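Response regulator aspartate phosphatase H (Bacillus subtilis, PDB 3Q15) dephosphorylates the sporulation response regulator Spo0F and also acts on the competence regulator ComA, helping to separate competence and sporulation in time. Local coordinates at residues A[300-305]-A[324-329]; A[314-319]-A[344-349]; A[333-338]-A[363-368]. One frame throughout, in Å; residues are numbered along the deposited sequence.

Interaction 1 (A[300-305]-A[324-329]); sequences KELFLF and SYFEKK
E301 meets two aromatic rings at once, with a different part of its side chain for each. Its CB packs against the far end of the F326 ring, 3.4 Å from CZ and close to CE1 as well, while the rest of the chain turns off toward Y325. The bend at chi2 (75°) makes this possible: instead of running straight on past F326, the carboxylate swings across the Y325 side chain at about a right angle, and OE1 comes within 3.7 Å of Y325 CE2. The two flat groups are nearly parallel, their planes only 10° apart. No hydrogen bond joins them, so this is plain van der Waals contact between a carboxylate and a ring. A polar partner for OE1 comes from the same helix: K300 NZ forms a salt bridge with E301 OE1 at 3.6 Å. K329 NZ, in turn, gives a weak hydrogen bond to Y325 OH.

Helices 299-310 and 316-328 form an antiparallel helical hairpin in the large C-terminal domain, whose layered helix pairs are the hallmark of tetratricopeptide (TPR) architecture. Here the short segments run at 153° to each other with their axes 12.0 Å apart. Large side chains are needed to bridge so wide a gap, and phenylalanine suits the place because its rigid ring carries apolar surface well away from its backbone. F326 does this with CG anti to its own carbonyl carbon, which sends CZ toward E301. L302 joins from the same helix as E301, its CD1 lying 4.4 Å from F326 CZ. Beyond the pair, helix 332-348 packs against the contact: Y334 meets the F326 ring edge-to-face, I335 packs on F326, and C338 touches both L302 and F305.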
ATOM      1  N   LYS A 300      10.103 -31.688   7.967  1.00 57.57           N
ATOM      2  CA  LYS A 300      11.089 -32.674   8.374  1.00 56.51           C
ATOM      3  C   LYS A 300      12.165 -32.024   9.237  1.00 55.58           C
ATOM      4  O   LYS A 300      12.571 -32.574  10.262  1.00 55.91           O
ATOM      5  CB  LYS A 300      11.723 -33.341   7.151  1.00 60.42           C
ATOM      6  CG  LYS A 300      12.506 -34.609   7.480  1.00 66.11           C
ATOM      7  CD  LYS A 300      12.910 -35.372   6.227  1.00 69.55           C
ATOM      8  CE  LYS A 300      14.045 -34.674   5.505  1.00 72.07           C
ATOM      9  NZ  LYS A 300      15.279 -34.638   6.335  1.00 72.11           N
ATOM     10  N   GLU A 301      12.623 -30.848   8.818  1.00 51.65           N
ATOM     11  CA  GLU A 301      13.681 -30.138   9.533  1.00 50.28           C
ATOM     12  C   GLU A 301      13.162 -29.482  10.809  1.00 51.09           C
ATOM     13  O   GLU A 301      13.883 -29.373  11.802  1.00 51.64           O
ATOM     14  CB  GLU A 301      14.341 -29.094   8.629  1.00 50.32           C
ATOM     15  CG  GLU A 301      15.398 -29.656   7.684  1.00 54.10           C
ATOM     16  CD  GLU A 301      14.807 -30.411   6.507  1.00 58.37           C
ATOM     17  OE1 GLU A 301      15.568 -31.124   5.817  1.00 63.43           O
ATOM     18  OE2 GLU A 301      13.588 -30.286   6.262  1.00 56.17           O
ATOM     19  N   LEU A 302      11.910 -29.041  10.775  1.00 51.87           N
ATOM     20  CA  LEU A 302      11.263 -28.494  11.964  1.00 51.00           C
ATOM     21  C   LEU A 302      11.037 -29.587  13.012  1.00 48.55           C
ATOM     22  O   LEU A 302      11.216 -29.362  14.208  1.00 47.51           O
ATOM     23  CB  LEU A 302       9.934 -27.819  11.607  1.00 52.94           C
ATOM     24  CG  LEU A 302       9.942 -26.445  10.929  1.00 55.04           C
ATOM     25  CD1 LEU A 302      10.908 -25.499  11.626  1.00 51.80           C
ATOM     26  CD2 LEU A 302      10.286 -26.570   9.461  1.00 58.56           C
ATOM     27  N   PHE A 303      10.642 -30.773  12.559  1.00 47.28           N
ATOM     28  CA  PHE A 303      10.467 -31.893  13.473  1.00 47.27           C
ATOM     29  C   PHE A 303      11.791 -32.244  14.121  1.00 51.78           C
ATOM     30  O   PHE A 303      11.867 -32.427  15.335  1.00 49.40           O
ATOM     31  CB  PHE A 303       9.901 -33.118  12.757  1.00 48.74           C
ATOM     32  CG  PHE A 303       8.401 -33.138  12.682  1.00 52.48           C
ATOM     33  CD1 PHE A 303       7.636 -33.203  13.838  1.00 52.89           C
ATOM     34  CD2 PHE A 303       7.754 -33.113  11.459  1.00 53.52           C
ATOM     35  CE1 PHE A 303       6.250 -33.229  13.773  1.00 52.82           C
ATOM     36  CE2 PHE A 303       6.368 -33.140  11.386  1.00 54.78           C
ATOM     37  CZ  PHE A 303       5.614 -33.197  12.546  1.00 52.26           C
ATOM     38  N   LEU A 304      12.838 -32.336  13.308  1.00 54.40           N
ATOM     39  CA  LEU A 304      14.156 -32.692  13.815  1.00 51.80           C
ATOM     40  C   LEU A 304      14.667 -31.655  14.813  1.00 50.17           C
ATOM     41  O   LEU A 304      15.363 -31.996  15.771  1.00 48.80           O
ATOM     42  CB  LEU A 304      15.146 -32.875  12.665  1.00 52.78           C
ATOM     43  CG  LEU A 304      14.880 -34.094  11.779  1.00 56.16           C
ATOM     44  CD1 LEU A 304      15.811 -34.108  10.575  1.00 58.24           C
ATOM     45  CD2 LEU A 304      15.014 -35.380  12.589  1.00 57.95           C
ATOM     46  N   PHE A 305      14.320 -30.390  14.592  1.00 47.38           N
ATOM     47  CA  PHE A 305      14.737 -29.339  15.511  1.00 52.08           C
ATOM     48  C   PHE A 305      14.048 -29.469  16.868  1.00 56.38           C
ATOM     49  O   PHE A 305      14.660 -29.233  17.912  1.00 57.69           O
ATOM     50  CB  PHE A 305      14.484 -27.948  14.933  1.00 53.18           C
ATOM     51  CG  PHE A 305      14.932 -26.842  15.840  1.00 57.05           C
ATOM     52  CD1 PHE A 305      16.250 -26.410  15.828  1.00 57.61           C
ATOM     53  CD2 PHE A 305      14.046 -26.252  16.727  1.00 59.26           C
ATOM     54  CE1 PHE A 305      16.675 -25.401  16.673  1.00 54.81           C
ATOM     55  CE2 PHE A 305      14.466 -25.241  17.574  1.00 58.94           C
ATOM     56  CZ  PHE A 305      15.783 -24.817  17.546  1.00 54.77           C
ATOM     57  N   SER A 324      22.316 -24.256   9.952  1.00 57.54           N
ATOM     58  CA  SER A 324      23.227 -24.065   8.832  1.00 58.41           C
ATOM     59  C   SER A 324      22.528 -24.425   7.525  1.00 58.74           C
ATOM     60  O   SER A 324      22.692 -23.749   6.506  1.00 56.90           O
ATOM     61  CB  SER A 324      24.478 -24.924   9.012  1.00 61.16           C
ATOM     62  OG  SER A 324      25.328 -24.818   7.887  1.00 64.86           O
ATOM     63  N   TYR A 325      21.744 -25.497   7.568  1.00 58.95           N
ATOM     64  CA  TYR A 325      20.962 -25.927   6.416  1.00 59.72           C
ATOM     65  C   TYR A 325      19.968 -24.849   6.017  1.00 57.87           C
ATOM     66  O   TYR A 325      19.829 -24.523   4.840  1.00 57.95           O
ATOM     67  CB  TYR A 325      20.216 -27.221   6.733  1.00 62.07           C
ATOM     68  CG  TYR A 325      19.353 -27.719   5.598  1.00 61.89           C
ATOM     69  CD1 TYR A 325      19.917 -28.370   4.510  1.00 64.02           C
ATOM     70  CD2 TYR A 325      17.977 -27.543   5.616  1.00 59.32           C
ATOM     71  CE1 TYR A 325      19.136 -28.830   3.473  1.00 64.58           C
ATOM     72  CE2 TYR A 325      17.188 -27.999   4.581  1.00 60.62           C
ATOM     73  CZ  TYR A 325      17.775 -28.643   3.512  1.00 63.43           C
ATOM     74  OH  TYR A 325      16.999 -29.103   2.476  1.00 66.59           O
ATOM     75  N   PHE A 326      19.272 -24.305   7.010  1.00 55.82           N
ATOM     76  CA  PHE A 326      18.317 -23.228   6.783  1.00 52.28           C
ATOM     77  C   PHE A 326      19.015 -21.999   6.204  1.00 51.55           C
ATOM     78  O   PHE A 326      18.509 -21.366   5.277  1.00 53.01           O
ATOM     79  CB  PHE A 326      17.602 -22.856   8.084  1.00 49.04           C
ATOM     80  CG  PHE A 326      16.599 -23.881   8.550  1.00 49.26           C
ATOM     81  CD1 PHE A 326      15.999 -24.749   7.653  1.00 50.63           C
ATOM     82  CD2 PHE A 326      16.250 -23.969   9.890  1.00 48.22           C
ATOM     83  CE1 PHE A 326      15.077 -25.685   8.082  1.00 50.61           C
ATOM     84  CE2 PHE A 326      15.330 -24.901  10.324  1.00 49.49           C
ATOM     85  CZ  PHE A 326      14.741 -25.760   9.420  1.00 50.78           C
ATOM     86  N   GLU A 327      20.172 -21.658   6.766  1.00 60.74           N
ATOM     87  CA  GLU A 327      20.965 -20.536   6.278  1.00 68.29           C
ATOM     88  C   GLU A 327      21.230 -20.687   4.789  1.00 69.82           C
ATOM     89  O   GLU A 327      21.146 -19.722   4.031  1.00 68.04           O
ATOM     90  CB  GLU A 327      22.298 -20.456   7.024  1.00 78.93           C
ATOM     91  CG  GLU A 327      22.322 -19.457   8.170  1.00 86.31           C
ATOM     92  CD  GLU A 327      22.376 -18.020   7.690  1.00 91.63           C
ATOM     93  OE1 GLU A 327      22.118 -17.108   8.504  1.00 91.98           O
ATOM     94  OE2 GLU A 327      22.683 -17.800   6.498  1.00 94.95           O
ATOM     95  N   LYS A 328      21.548 -21.908   4.378  1.00 73.41           N
ATOM     96  CA  LYS A 328      21.912 -22.183   2.996  1.00 78.25           C
ATOM     97  C   LYS A 328      20.761 -21.879   2.040  1.00 74.57           C
ATOM     98  O   LYS A 328      20.951 -21.220   1.020  1.00 77.46           O
ATOM     99  CB  LYS A 328      22.370 -23.635   2.846  1.00 82.75           C
ATOM    100  CG  LYS A 328      23.481 -23.842   1.828  1.00 88.97           C
ATOM    101  CD  LYS A 328      24.121 -25.216   1.983  1.00 92.42           C
ATOM    102  CE  LYS A 328      25.368 -25.354   1.122  1.00 97.26           C
ATOM    103  NZ  LYS A 328      26.056 -26.657   1.346  1.00 98.43           N
ATOM    104  N   LYS A 329      19.567 -22.355   2.372  1.00 70.18           N
ATOM    105  CA  LYS A 329      18.400 -22.122   1.528  1.00 69.64           C
ATOM    106  C   LYS A 329      17.710 -20.790   1.832  1.00 67.07           C
ATOM    107  O   LYS A 329      16.566 -20.570   1.431  1.00 66.51           O
ATOM    108  CB  LYS A 329      17.404 -23.278   1.654  1.00 69.06           C
ATOM    109  CG  LYS A 329      17.815 -24.530   0.898  1.00 72.07           C
ATOM    110  CD  LYS A 329      16.715 -25.576   0.923  1.00 70.15           C
ATOM    111  CE  LYS A 329      16.952 -26.647  -0.129  1.00 72.50           C
ATOM    112  NZ  LYS A 329      18.250 -27.350   0.069  1.00 76.60           N
TER

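Interaction 2 (A[314-319]-A[344-349]); sequences VDERKI and AVFESS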
ATOM      1  N   VAL A 314      20.122 -31.197  25.383  1.00 63.01           N
ATOM      2  CA  VAL A 314      20.018 -30.538  24.084  1.00 59.29           C
ATOM      3  C   VAL A 314      21.038 -31.082  23.088  1.00 62.24           C
ATOM      4  O   VAL A 314      22.217 -31.247  23.413  1.00 60.78           O
ATOM      5  CB  VAL A 314      20.197 -29.011  24.198  1.00 56.88           C
ATOM      6  CG1 VAL A 314      20.164 -28.372  22.819  1.00 54.40           C
ATOM      7  CG2 VAL A 314      19.121 -28.408  25.092  1.00 52.10           C
ATOM      8  N   ASP A 315      20.568 -31.364  21.877  1.00 62.81           N
ATOM      9  CA  ASP A 315      21.425 -31.853  20.806  1.00 64.61           C
ATOM     10  C   ASP A 315      21.976 -30.672  20.009  1.00 62.42           C
ATOM     11  O   ASP A 315      21.430 -30.309  18.969  1.00 57.01           O
ATOM     12  CB  ASP A 315      20.635 -32.790  19.891  1.00 63.71           C
ATOM     13  CG  ASP A 315      21.526 -33.585  18.958  1.00 68.46           C
ATOM     14  OD1 ASP A 315      21.089 -34.659  18.493  1.00 71.34           O
ATOM     15  OD2 ASP A 315      22.667 -33.142  18.696  1.00 66.48           O
ATOM     16  N   GLU A 316      23.061 -30.082  20.504  1.00 64.07           N
ATOM     17  CA  GLU A 316      23.607 -28.848  19.935  1.00 63.84           C
ATOM     18  C   GLU A 316      24.182 -29.003  18.528  1.00 60.84           C
ATOM     19  O   GLU A 316      24.114 -28.074  17.720  1.00 58.13           O
ATOM     20  CB  GLU A 316      24.672 -28.256  20.861  1.00 68.26           C
ATOM     21  CG  GLU A 316      24.130 -27.709  22.169  1.00 71.45           C
ATOM     22  CD  GLU A 316      25.233 -27.277  23.112  1.00 74.89           C
ATOM     23  OE1 GLU A 316      25.781 -28.149  23.817  1.00 78.96           O
ATOM     24  OE2 GLU A 316      25.557 -26.070  23.144  1.00 73.41           O
ATOM     25  N   ARG A 317      24.757 -30.166  18.238  1.00 59.70           N
ATOM     26  CA  ARG A 317      25.314 -30.413  16.913  1.00 64.26           C
ATOM     27  C   ARG A 317      24.212 -30.495  15.856  1.00 61.16           C
ATOM     28  O   ARG A 317      24.317 -29.887  14.790  1.00 56.29           O
ATOM     29  CB  ARG A 317      26.169 -31.683  16.896  1.00 68.19           C
ATOM     30  CG  ARG A 317      26.792 -31.992  15.538  1.00 70.88           C
ATOM     31  CD  ARG A 317      27.726 -33.192  15.605  1.00 75.22           C
ATOM     32  NE  ARG A 317      28.922 -32.912  16.395  1.00 81.17           N
ATOM     33  CZ  ARG A 317      30.063 -32.454  15.887  1.00 84.59           C
ATOM     34  NH1 ARG A 317      30.165 -32.225  14.584  1.00 85.89           N
ATOM     35  NH2 ARG A 317      31.102 -32.226  16.680  1.00 83.01           N
ATOM     36  N   LYS A 318      23.157 -31.246  16.154  1.00 62.76           N
ATOM     37  CA  LYS A 318      22.021 -31.329  15.245  1.00 62.85           C
ATOM     38  C   LYS A 318      21.458 -29.936  14.988  1.00 55.97           C
ATOM     39  O   LYS A 318      21.146 -29.582  13.852  1.00 51.82           O
ATOM     40  CB  LYS A 318      20.927 -32.236  15.810  1.00 66.11           C
ATOM     41  CG  LYS A 318      19.813 -32.554  14.817  1.00 67.86           C
ATOM     42  CD  LYS A 318      20.284 -33.522  13.736  1.00 71.05           C
ATOM     43  CE  LYS A 318      19.141 -33.935  12.817  1.00 69.92           C
ATOM     44  NZ  LYS A 318      19.546 -35.007  11.860  1.00 69.60           N
ATOM     45  N   ILE A 319      21.337 -29.149  16.053  1.00 54.40           N
ATOM     46  CA  ILE A 319      20.795 -27.799  15.956  1.00 53.32           C
ATOM     47  C   ILE A 319      21.617 -26.935  15.007  1.00 54.29           C
ATOM     48  O   ILE A 319      21.067 -26.225  14.164  1.00 54.34           O
ATOM     49  CB  ILE A 319      20.729 -27.119  17.337  1.00 53.47           C
ATOM     50  CG1 ILE A 319      19.605 -27.733  18.171  1.00 56.82           C
ATOM     51  CG2 ILE A 319      20.520 -25.619  17.183  1.00 49.48           C
ATOM     52  CD1 ILE A 319      19.363 -27.025  19.483  1.00 57.00           C
ATOM     53  N   ALA A 344      14.949 -19.863  24.624  1.00 46.98           N
ATOM     54  CA  ALA A 344      14.066 -20.076  25.766  1.00 48.20           C
ATOM     55  C   ALA A 344      14.433 -21.353  26.518  1.00 52.77           C
ATOM     56  O   ALA A 344      14.426 -21.386  27.752  1.00 54.32           O
ATOM     57  CB  ALA A 344      12.612 -20.122  25.315  1.00 44.90           C
ATOM     58  N   VAL A 345      14.753 -22.403  25.771  1.00 50.73           N
ATOM     59  CA  VAL A 345      15.161 -23.663  26.380  1.00 50.70           C
ATOM     60  C   VAL A 345      16.423 -23.485  27.224  1.00 52.96           C
ATOM     61  O   VAL A 345      16.485 -23.950  28.360  1.00 52.76           O
ATOM     62  CB  VAL A 345      15.389 -24.762  25.322  1.00 51.42           C
ATOM     63  CG1 VAL A 345      15.988 -26.013  25.963  1.00 52.12           C
ATOM     64  CG2 VAL A 345      14.084 -25.091  24.610  1.00 51.14           C
ATOM     65  N   PHE A 346      17.427 -22.807  26.679  1.00 48.65           N
ATOM     66  CA  PHE A 346      18.666 -22.605  27.426  1.00 55.16           C
ATOM     67  C   PHE A 346      18.479 -21.693  28.638  1.00 58.18           C
ATOM     68  O   PHE A 346      19.047 -21.945  29.702  1.00 61.34           O
ATOM     69  CB  PHE A 346      19.794 -22.105  26.521  1.00 52.01           C
ATOM     70  CG  PHE A 346      20.388 -23.175  25.649  1.00 54.30           C
ATOM     71  CD1 PHE A 346      21.192 -24.165  26.191  1.00 58.27           C
ATOM     72  CD2 PHE A 346      20.145 -23.190  24.284  1.00 55.43           C
ATOM     73  CE1 PHE A 346      21.739 -25.151  25.387  1.00 59.53           C
ATOM     74  CE2 PHE A 346      20.689 -24.172  23.475  1.00 55.98           C
ATOM     75  CZ  PHE A 346      21.486 -25.152  24.025  1.00 57.92           C
ATOM     76  N   GLU A 347      17.682 -20.642  28.484  1.00 54.99           N
ATOM     77  CA  GLU A 347      17.361 -19.780  29.618  1.00 56.13           C
ATOM     78  C   GLU A 347      16.759 -20.577  30.771  1.00 57.25           C
ATOM     79  O   GLU A 347      17.040 -20.302  31.936  1.00 59.89           O
ATOM     80  CB  GLU A 347      16.390 -18.671  29.212  1.00 53.64           C
ATOM     81  CG  GLU A 347      17.039 -17.438  28.617  1.00 54.82           C
ATOM     82  CD  GLU A 347      16.044 -16.310  28.420  1.00 55.34           C
ATOM     83  OE1 GLU A 347      16.468 -15.181  28.104  1.00 55.90           O
ATOM     84  OE2 GLU A 347      14.831 -16.558  28.589  1.00 57.74           O
ATOM     85  N   SER A 348      15.926 -21.559  30.441  1.00 55.99           N
ATOM     86  CA  SER A 348      15.215 -22.330  31.455  1.00 58.86           C
ATOM     87  C   SER A 348      16.180 -23.084  32.367  1.00 59.59           C
ATOM     88  O   SER A 348      15.852 -23.381  33.516  1.00 64.89           O
ATOM     89  CB  SER A 348      14.221 -23.301  30.809  1.00 60.42           C
ATOM     90  OG  SER A 348      14.874 -24.458  30.311  1.00 62.66           O
ATOM     91  N   SER A 349      17.363 -23.393  31.845  1.00 57.55           N
ATOM     92  CA  SER A 349      18.398 -24.071  32.618  1.00 64.15           C
ATOM     93  C   SER A 349      19.486 -23.085  33.036  1.00 64.93           C
ATOM     94  O   SER A 349      20.577 -23.482  33.443  1.00 66.20           O
ATOM     95  CB  SER A 349      19.015 -25.212  31.809  1.00 66.76           C
ATOM     96  OG  SER A 349      19.827 -24.704  30.764  1.00 69.18           O
TER
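V345 is the first residue of 344-349 to touch the other segment. Its CG1 and V314 CG2 reach toward each other tip to tip, 4.0 Å apart, a simple methyl contact for which two short branched side chains are well shaped. F346 comes next and does most of the work. Its CG is anti to the carbonyl carbon (chi1 -76°), and from there the ring extends toward V314, crossing that side chain at a slant, with CZ 3.7 Å from V314 CG1. The aliphatic part of E316 reaches the same ring from its edge, CG lying 4.1 Å from CZ. A long glutamate fits this exposed edge of the contact because its methylenes can pack while the carboxylate remains at the surface.

E347 faces elsewhere: its OE1 binds Y359 OH and forms a salt bridge with R360 of a second subunit. The two serines then turn back on the backbone. S348 OG donates to V345 O at 2.6 Å, and S349 OG donates to F346 O at 3.1 Å. F346 O also accepts from S349 N, both donors coming from the same face of its plane.

Across the contact, D315 is the N-cap of helix 316-328, its OD2 taking the K318 N-H in a nearly straight bond (166°), although from above the carboxylate plane. V314, just ahead of that helix, and E316 in its first turn are joined to the C-terminal part of helix 332-348. V309 and Y310 of helix 299-310 touch V345, and helix 352-372 supplies Q354 against F346 and F358 against I319.

Interaction 3 (A[333-338]-A[363-368]); sequences AYIEAC and LKAQED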
ATOM      1  N   ALA A 333      13.157 -17.080   8.183  1.00 41.49           N
ATOM      2  CA  ALA A 333      11.983 -17.183   9.042  1.00 41.83           C
ATOM      3  C   ALA A 333      12.091 -18.391   9.963  1.00 40.31           C
ATOM      4  O   ALA A 333      11.734 -18.313  11.137  1.00 43.11           O
ATOM      5  CB  ALA A 333      10.706 -17.264   8.206  1.00 42.04           C
ATOM      6  N   TYR A 334      12.582 -19.506   9.424  1.00 39.38           N
ATOM      7  CA  TYR A 334      12.743 -20.730  10.202  1.00 42.12           C
ATOM      8  C   TYR A 334      13.859 -20.566  11.223  1.00 47.99           C
ATOM      9  O   TYR A 334      13.758 -21.045  12.349  1.00 52.00           O
ATOM     10  CB  TYR A 334      13.040 -21.924   9.292  1.00 43.54           C
ATOM     11  CG  TYR A 334      11.876 -22.358   8.433  1.00 50.04           C
ATOM     12  CD1 TYR A 334      10.629 -21.755   8.552  1.00 53.40           C
ATOM     13  CD2 TYR A 334      12.023 -23.379   7.506  1.00 54.92           C
ATOM     14  CE1 TYR A 334       9.560 -22.154   7.762  1.00 55.35           C
ATOM     15  CE2 TYR A 334      10.963 -23.786   6.715  1.00 59.16           C
ATOM     16  CZ  TYR A 334       9.736 -23.171   6.846  1.00 59.23           C
ATOM     17  OH  TYR A 334       8.677 -23.572   6.060  1.00 64.61           O
ATOM     18  N   ILE A 335      14.927 -19.887  10.820  1.00 49.68           N
ATOM     19  CA  ILE A 335      16.043 -19.634  11.719  1.00 48.45           C
ATOM     20  C   ILE A 335      15.575 -18.818  12.913  1.00 47.58           C
ATOM     21  O   ILE A 335      15.859 -19.167  14.057  1.00 49.08           O
ATOM     22  CB  ILE A 335      17.192 -18.908  11.002  1.00 47.33           C
ATOM     23  CG1 ILE A 335      17.776 -19.805   9.912  1.00 49.18           C
ATOM     24  CG2 ILE A 335      18.276 -18.496  11.991  1.00 46.55           C
ATOM     25  CD1 ILE A 335      18.983 -19.216   9.223  1.00 51.24           C
ATOM     26  N   GLU A 336      14.845 -17.740  12.646  1.00 45.55           N
ATOM     27  CA  GLU A 336      14.341 -16.884  13.716  1.00 43.95           C
ATOM     28  C   GLU A 336      13.480 -17.650  14.719  1.00 42.21           C
ATOM     29  O   GLU A 336      13.661 -17.516  15.930  1.00 40.98           O
ATOM     30  CB  GLU A 336      13.546 -15.703  13.158  1.00 40.88           C
ATOM     31  CG  GLU A 336      12.966 -14.824  14.250  1.00 44.50           C
ATOM     32  CD  GLU A 336      12.262 -13.593  13.721  1.00 47.42           C
ATOM     33  OE1 GLU A 336      11.810 -12.777  14.552  1.00 50.07           O
ATOM     34  OE2 GLU A 336      12.159 -13.435  12.487  1.00 48.99           O
ATOM     35  N   ALA A 337      12.537 -18.437  14.209  1.00 38.93           N
ATOM     36  CA  ALA A 337      11.611 -19.176  15.057  1.00 39.22           C
ATOM     37  C   ALA A 337      12.324 -20.243  15.885  1.00 41.93           C
ATOM     38  O   ALA A 337      12.130 -20.329  17.097  1.00 44.52           O
ATOM     39  CB  ALA A 337      10.505 -19.799  14.214  1.00 40.93           C
ATOM     40  N   CYS A 338      13.159 -21.045  15.230  1.00 42.80           N
ATOM     41  CA  CYS A 338      13.927 -22.072  15.930  1.00 46.89           C
ATOM     42  C   CYS A 338      14.887 -21.465  16.948  1.00 48.85           C
ATOM     43  O   CYS A 338      15.020 -21.964  18.066  1.00 50.45           O
ATOM     44  CB  CYS A 338      14.692 -22.948  14.940  1.00 44.32           C
ATOM     45  SG  CYS A 338      13.633 -23.992  13.918  1.00 54.92           S
ATOM     46  N   LEU A 363      18.049 -11.901  16.103  1.00 35.45           N
ATOM     47  CA  LEU A 363      18.124 -10.533  15.599  1.00 43.39           C
ATOM     48  C   LEU A 363      18.730 -10.493  14.195  1.00 44.03           C
ATOM     49  O   LEU A 363      18.287  -9.726  13.338  1.00 47.81           O
ATOM     50  CB  LEU A 363      18.908  -9.636  16.563  1.00 43.52           C
ATOM     51  CG  LEU A 363      18.322  -9.532  17.978  1.00 43.02           C
ATOM     52  CD1 LEU A 363      19.135  -8.572  18.836  1.00 42.60           C
ATOM     53  CD2 LEU A 363      16.863  -9.104  17.941  1.00 35.33           C
ATOM     54  N   LYS A 364      19.731 -11.335  13.962  1.00 41.01           N
ATOM     55  CA  LYS A 364      20.348 -11.444  12.643  1.00 40.61           C
ATOM     56  C   LYS A 364      19.333 -11.908  11.598  1.00 39.49           C
ATOM     57  O   LYS A 364      19.191 -11.291  10.541  1.00 37.40           O
ATOM     58  CB  LYS A 364      21.543 -12.400  12.682  1.00 45.39           C
ATOM     59  CG  LYS A 364      22.263 -12.556  11.354  1.00 50.07           C
ATOM     60  CD  LYS A 364      22.881 -11.244  10.906  1.00 56.49           C
ATOM     61  CE  LYS A 364      23.488 -11.365   9.515  1.00 59.59           C
ATOM     62  NZ  LYS A 364      24.491 -12.463   9.435  1.00 58.10           N
ATOM     63  N   ALA A 365      18.628 -12.992  11.898  1.00 38.18           N
ATOM     64  CA  ALA A 365      17.629 -13.524  10.978  1.00 39.55           C
ATOM     65  C   ALA A 365      16.584 -12.467  10.614  1.00 38.55           C
ATOM     66  O   ALA A 365      16.167 -12.371   9.462  1.00 33.09           O
ATOM     67  CB  ALA A 365      16.968 -14.752  11.563  1.00 39.66           C
ATOM     68  N   GLN A 366      16.166 -11.678  11.599  1.00 36.96           N
ATOM     69  CA  GLN A 366      15.202 -10.609  11.367  1.00 33.37           C
ATOM     70  C   GLN A 366      15.699  -9.614  10.322  1.00 36.69           C
ATOM     71  O   GLN A 366      14.952  -9.209   9.423  1.00 36.79           O
ATOM     72  CB  GLN A 366      14.885  -9.873  12.673  1.00 33.23           C
ATOM     73  CG  GLN A 366      14.104 -10.699  13.687  1.00 36.42           C
ATOM     74  CD  GLN A 366      13.835  -9.941  14.976  1.00 37.87           C
ATOM     75  OE1 GLN A 366      14.491  -8.941  15.274  1.00 35.73           O
ATOM     76  NE2 GLN A 366      12.860 -10.415  15.746  1.00 37.70           N
ATOM     77  N   GLU A 367      16.959  -9.210  10.449  1.00 38.01           N
ATOM     78  CA  GLU A 367      17.536  -8.269   9.498  1.00 41.19           C
ATOM     79  C   GLU A 367      17.728  -8.896   8.118  1.00 36.95           C
ATOM     80  O   GLU A 367      17.577  -8.219   7.107  1.00 34.82           O
ATOM     81  CB  GLU A 367      18.848  -7.673  10.022  1.00 47.29           C
ATOM     82  CG  GLU A 367      18.643  -6.690  11.166  1.00 56.02           C
ATOM     83  CD  GLU A 367      19.790  -5.706  11.324  1.00 62.91           C
ATOM     84  OE1 GLU A 367      19.859  -5.053  12.389  1.00 63.01           O
ATOM     85  OE2 GLU A 367      20.610  -5.576  10.386  1.00 63.62           O
ATOM     86  N   ASP A 368      18.055 -10.185   8.082  1.00 37.44           N
ATOM     87  CA  ASP A 368      18.238 -10.886   6.817  1.00 37.30           C
ATOM     88  C   ASP A 368      16.918 -11.020   6.066  1.00 37.64           C
ATOM     89  O   ASP A 368      16.882 -10.965   4.836  1.00 38.79           O
ATOM     90  CB  ASP A 368      18.874 -12.260   7.037  1.00 42.27           C
ATOM     91  CG  ASP A 368      20.331 -12.168   7.458  1.00 46.81           C
ATOM     92  OD1 ASP A 368      20.991 -11.163   7.116  1.00 45.36           O
ATOM     93  OD2 ASP A 368      20.817 -13.105   8.127  1.00 44.42           O
TER
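E336 and Q366 make the single hydrogen bond of this contact: Q366 NE2 donates to E336 OE1 at 2.8 Å, with an N-H...O angle of 163°. The acceptor lies in the plane of the amide, but the donor sits well above the carboxylate plane, 46° out of it. The side chains cross at about a right angle, and Q366 CG comes to 3.4 Å from E336 CD. Both chains are extended beyond CG; with its CG anti to the backbone N (chi1 178°), E336 reaches across to the neighbouring helix.

Next to E336 along the interface, A365 CB fills the close approach of the backbones. It rests 3.9 Å from E336 CB and 4.0 Å from I335 CG2, and the small methyl suits a place where the segment axes approach to 8.3 Å. These antiparallel helices, 332-348 and 352-372, make up most of the predicted sixth TPR repeat.

Further out, I335 packs on E327 of helix 316-328, in the preceding hairpin. R340 forms a salt bridge with E336 OE1; this pairing and the amide N-H would favour the ionised form of the E336 carboxylate. Q366 NE2 serves E336, while the same amide also takes part in a Q366–Q366 hydrogen bond to a second subunit, carrying the polar link from the helix pair into the subunit interface.

Overall arrangement
All three contacts belong to four consecutive helices of the C-terminal domain. Interaction 1 is the buried one, built on a glutamate set against two aromatic rings, with a leucine beside it. It shares helix 316-328 with interaction 2. Interactions 2 and 3 are only partly buried and lie at different points along helix 332-348, their centres about 17 Å apart with no direct touch. Interaction 2, farther from the chain's centre, has only carbon-to-carbon contacts across it, whereas interaction 3 adds a side-chain hydrogen bond. E347, beside interaction 2, and Q366, within interaction 3, meet a second subunit. Interaction 1 packs against each of the others, F305 touching both I319 and the backbone of C338.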